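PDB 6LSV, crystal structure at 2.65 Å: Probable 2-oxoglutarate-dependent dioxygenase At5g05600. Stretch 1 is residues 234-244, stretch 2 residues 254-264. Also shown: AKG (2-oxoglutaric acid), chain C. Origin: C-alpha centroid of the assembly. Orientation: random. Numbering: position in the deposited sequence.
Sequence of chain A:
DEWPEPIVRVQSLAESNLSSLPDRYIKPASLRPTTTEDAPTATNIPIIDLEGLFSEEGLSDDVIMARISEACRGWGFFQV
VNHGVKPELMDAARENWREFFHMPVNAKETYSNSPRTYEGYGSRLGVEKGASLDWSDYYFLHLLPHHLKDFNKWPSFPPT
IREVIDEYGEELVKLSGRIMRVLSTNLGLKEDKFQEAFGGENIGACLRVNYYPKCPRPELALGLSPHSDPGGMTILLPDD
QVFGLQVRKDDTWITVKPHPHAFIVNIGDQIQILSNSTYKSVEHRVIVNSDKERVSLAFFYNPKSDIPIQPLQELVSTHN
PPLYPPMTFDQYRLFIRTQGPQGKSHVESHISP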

# COMPACT_ATOMS: atom_id res chain seq x y z
N THR A 234 -0.53 3.11 5.30
CA THR A 234 0.51 2.83 4.33
C THR A 234 1.41 4.05 4.19
O THR A 234 0.92 5.18 4.05
CB THR A 234 -0.08 2.46 2.96
OG1 THR A 234 -1.02 1.39 3.12
CG2 THR A 234 1.02 2.03 2.00
N ILE A 235 2.72 3.83 4.25
CA ILE A 235 3.70 4.85 3.91
C ILE A 235 4.21 4.50 2.52
O ILE A 235 4.89 3.48 2.33
CB ILE A 235 4.83 4.93 4.94
CG1 ILE A 235 4.26 5.35 6.30
CG2 ILE A 235 5.89 5.94 4.51
CD1 ILE A 235 5.28 5.37 7.41
N LEU A 236 3.86 5.32 1.53
CA LEU A 236 4.11 5.04 0.13
C LEU A 236 5.23 5.92 -0.39
O LEU A 236 5.19 7.14 -0.24
CB LEU A 236 2.83 5.27 -0.69
CG LEU A 236 2.82 5.09 -2.21
CD1 LEU A 236 3.27 3.69 -2.61
CD2 LEU A 236 1.43 5.38 -2.75
N LEU A 237 6.25 5.29 -0.99
CA LEU A 237 7.31 6.01 -1.69
C LEU A 237 7.08 5.81 -3.18
O LEU A 237 7.55 4.83 -3.77
CB LEU A 237 8.70 5.51 -1.28
CG LEU A 237 9.86 6.25 -1.94
CD1 LEU A 237 9.66 7.76 -1.85
CD2 LEU A 237 11.19 5.85 -1.33
N PRO A 238 6.35 6.71 -3.84
CA PRO A 238 6.08 6.53 -5.26
C PRO A 238 7.31 6.85 -6.10
O PRO A 238 8.25 7.51 -5.65
CB PRO A 238 4.94 7.53 -5.54
CG PRO A 238 5.11 8.58 -4.50
CD PRO A 238 5.73 7.93 -3.29
N ASP A 239 7.28 6.36 -7.34
CA ASP A 239 8.40 6.54 -8.24
C ASP A 239 8.72 8.02 -8.41
O ASP A 239 7.85 8.81 -8.80
CB ASP A 239 8.09 5.89 -9.59
CG ASP A 239 9.32 5.76 -10.47
OD1 ASP A 239 9.75 6.78 -11.05
OD2 ASP A 239 9.86 4.64 -10.58
N ASP A 240 9.96 8.39 -8.12
CA ASP A 240 10.37 9.78 -8.09
C ASP A 240 10.44 10.43 -9.46
O ASP A 240 10.73 11.63 -9.53
CB ASP A 240 11.74 9.90 -7.42
CG ASP A 240 12.87 9.46 -8.33
OD1 ASP A 240 12.79 8.35 -8.90
OD2 ASP A 240 13.84 10.23 -8.49
N GLN A 241 10.19 9.70 -10.55
CA GLN A 241 10.39 10.26 -11.88
C GLN A 241 9.15 10.12 -12.76
O GLN A 241 8.94 10.95 -13.65
CB GLN A 241 11.58 9.59 -12.57
CG GLN A 241 12.94 9.91 -11.96
CD GLN A 241 13.36 11.35 -12.18
OE1 GLN A 241 13.25 12.19 -11.28
NE2 GLN A 241 13.84 11.65 -13.38
N VAL A 242 8.34 9.10 -12.54
CA VAL A 242 7.28 8.72 -13.47
C VAL A 242 5.94 8.76 -12.76
O VAL A 242 5.77 8.14 -11.70
CB VAL A 242 7.53 7.33 -14.08
CG1 VAL A 242 6.72 7.16 -15.36
CG2 VAL A 242 9.01 7.13 -14.36
N PHE A 243 4.98 9.47 -13.35
CA PHE A 243 3.64 9.53 -12.77
C PHE A 243 2.90 8.23 -13.05
O PHE A 243 3.18 7.52 -14.02
CB PHE A 243 2.86 10.72 -13.34
CG PHE A 243 3.58 12.05 -13.22
CD1 PHE A 243 4.45 12.30 -12.17
CD2 PHE A 243 3.38 13.05 -14.16
CE1 PHE A 243 5.11 13.52 -12.07
CE2 PHE A 243 4.03 14.27 -14.07
CZ PHE A 243 4.89 14.50 -13.02
N GLY A 244 1.95 7.91 -12.17
CA GLY A 244 1.15 6.71 -12.35
C GLY A 244 0.16 6.47 -11.23
O GLY A 244 -0.89 5.87 -11.44
N ILE A 254 -7.52 11.11 -9.97
CA ILE A 254 -6.59 12.23 -9.97
C ILE A 254 -5.17 11.68 -9.89
O ILE A 254 -4.85 10.92 -8.97
CB ILE A 254 -6.87 13.19 -8.80
CG1 ILE A 254 -8.32 13.67 -8.85
CG2 ILE A 254 -5.92 14.36 -8.82
CD1 ILE A 254 -8.90 14.02 -7.50
N THR A 255 -4.33 12.08 -10.84
CA THR A 255 -2.95 11.62 -10.87
C THR A 255 -2.10 12.47 -9.93
O THR A 255 -2.15 13.70 -9.97
CB THR A 255 -2.39 11.69 -12.29
OG1 THR A 255 -3.30 11.03 -13.19
CG2 THR A 255 -1.03 11.02 -12.37
N VAL A 256 -1.29 11.80 -9.11
CA VAL A 256 -0.54 12.44 -8.04
C VAL A 256 0.87 12.73 -8.53
O VAL A 256 1.59 11.82 -8.95
CB VAL A 256 -0.50 11.56 -6.78
CG1 VAL A 256 0.56 12.05 -5.81
CG2 VAL A 256 -1.87 11.52 -6.12
N LYS A 257 1.27 14.00 -8.48
CA LYS A 257 2.66 14.37 -8.77
C LYS A 257 3.50 14.18 -7.51
O LYS A 257 3.26 14.87 -6.51
CB LYS A 257 2.76 15.81 -9.25
CG LYS A 257 4.19 16.31 -9.32
CD LYS A 257 4.32 17.66 -10.00
CE LYS A 257 3.01 18.41 -10.08
NZ LYS A 257 3.24 19.87 -10.27
N PRO A 258 4.48 13.28 -7.52
CA PRO A 258 5.26 13.05 -6.30
C PRO A 258 6.18 14.23 -6.00
O PRO A 258 6.77 14.83 -6.90
CB PRO A 258 6.06 11.79 -6.63
CG PRO A 258 6.24 11.87 -8.11
CD PRO A 258 4.97 12.46 -8.64
N HIS A 259 6.28 14.56 -4.72
CA HIS A 259 7.19 15.59 -4.24
C HIS A 259 8.51 14.95 -3.82
O HIS A 259 8.50 13.90 -3.16
CB HIS A 259 6.57 16.34 -3.06
CG HIS A 259 7.35 17.54 -2.63
ND1 HIS A 259 7.07 18.81 -3.09
CD2 HIS A 259 8.39 17.67 -1.77
CE1 HIS A 259 7.92 19.67 -2.54
NE2 HIS A 259 8.73 19.00 -1.73
N PRO A 260 9.63 15.55 -4.21
CA PRO A 260 10.94 14.94 -3.95
C PRO A 260 11.16 14.58 -2.49
O PRO A 260 11.01 15.43 -1.60
CB PRO A 260 11.93 16.01 -4.42
CG PRO A 260 11.11 17.21 -4.81
CD PRO A 260 9.73 16.71 -5.10
N HIS A 261 11.50 13.32 -2.25
CA HIS A 261 11.88 12.80 -0.93
C HIS A 261 10.80 13.03 0.12
O HIS A 261 11.08 13.08 1.32
CB HIS A 261 13.21 13.39 -0.46
CG HIS A 261 14.33 13.12 -1.41
ND1 HIS A 261 14.88 14.09 -2.22
CD2 HIS A 261 14.98 11.97 -1.71
CE1 HIS A 261 15.84 13.56 -2.96
NE2 HIS A 261 15.92 12.27 -2.67
N ALA A 262 9.56 13.17 -0.33
CA ALA A 262 8.40 13.10 0.53
C ALA A 262 7.80 11.69 0.47
O ALA A 262 8.04 10.93 -0.47
CB ALA A 262 7.35 14.13 0.12
N PHE A 263 7.04 11.36 1.51
CA PHE A 263 6.20 10.16 1.51
C PHE A 263 4.75 10.57 1.34
O PHE A 263 4.37 11.72 1.58
CB PHE A 263 6.35 9.37 2.81
CG PHE A 263 7.68 8.70 2.97
CD1 PHE A 263 8.02 7.61 2.19
CD2 PHE A 263 8.58 9.14 3.93
CE1 PHE A 263 9.24 6.98 2.34
CE2 PHE A 263 9.80 8.52 4.09
CZ PHE A 263 10.13 7.43 3.30
N ILE A 264 3.93 9.61 0.92
CA ILE A 264 2.49 9.75 0.97
C ILE A 264 1.98 8.80 2.04
O ILE A 264 2.31 7.61 2.04
CB ILE A 264 1.84 9.46 -0.40
CG1 ILE A 264 2.14 10.61 -1.37
CG2 ILE A 264 0.33 9.28 -0.24
CD1 ILE A 264 1.95 10.25 -2.83
C1 AKG C . 0.30 0.09 -3.38
O1 AKG C . -0.06 0.42 -2.23
O2 AKG C . 0.70 -1.09 -3.58
C2 AKG C . 0.22 1.11 -4.52
O5 AKG C . -0.84 1.55 -4.82
C3 AKG C . 1.46 1.57 -5.29
C4 AKG C . 1.31 3.06 -5.64
C5 AKG C . 2.28 3.46 -6.75
O3 AKG C . 2.72 4.64 -6.83
O4 AKG C . 2.63 2.61 -7.61
O HOH W 1 2.44 9.62 -9.70

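The apolar centre of the contact is built from Ile264, Pro238 and Pro258. Ile264 loses more surface to the opposing stretch than any other residue here, and its CD1 packs 3.9 Å from Pro238 CG. The same CG lies 4.0 Å from Pro258 CB, so one ring carbon of Pro238 packs against both Pro258 and Ile264. Leu236 and Ile264 share one face of the sheet, with Leu236 CB 4.3 Å from Ile264 CB. Leu236 CD1 also approaches C4 of the bound 2-oxoglutaric acid at 3.7 Å, which places this face beside the ligand of the dioxygenase.

The Phe263 ring packs against Ile235 and Leu237 of the first strand. Ile235 CG2 sits over one face of its ring, 3.9 Å from the ring centroid in a CH-pi contact, while Leu237 CB meets the ring edge, 3.9 Å from Phe263 CE1.

These side chains are held in register by an antiparallel backbone pair. Leu236 N donates to Ile264 O at 2.8 Å, and Ile264 N donates to Leu236 O at 3.0 Å; both bonds are nearly linear. Before the strand that carries Phe263 and Ile264 begins, a type II turn from His259 to Ala262 reverses the chain, closed by a hydrogen bond from Ala262 N to His259 O (3.1 Å).

Further out, Phe243 is exposed, yet its ring reaches back to the second stretch, bringing CD1 to 3.6 Å from Pro258 CD and CE1 to 4.0 Å from Lys257 CG. The loop leading to it is braced by Asp239, whose OD1 accepts hydrogen bonds from Gln241 N (3.0 Å) and Val242 N (3.1 Å). At the polar edge no direct hydrogen bond joins Gly244 to Val256; instead a water accepts from Gly244 N at 3.0 Å and donates to Val256 O at 2.5 Å, bridging the two backbones.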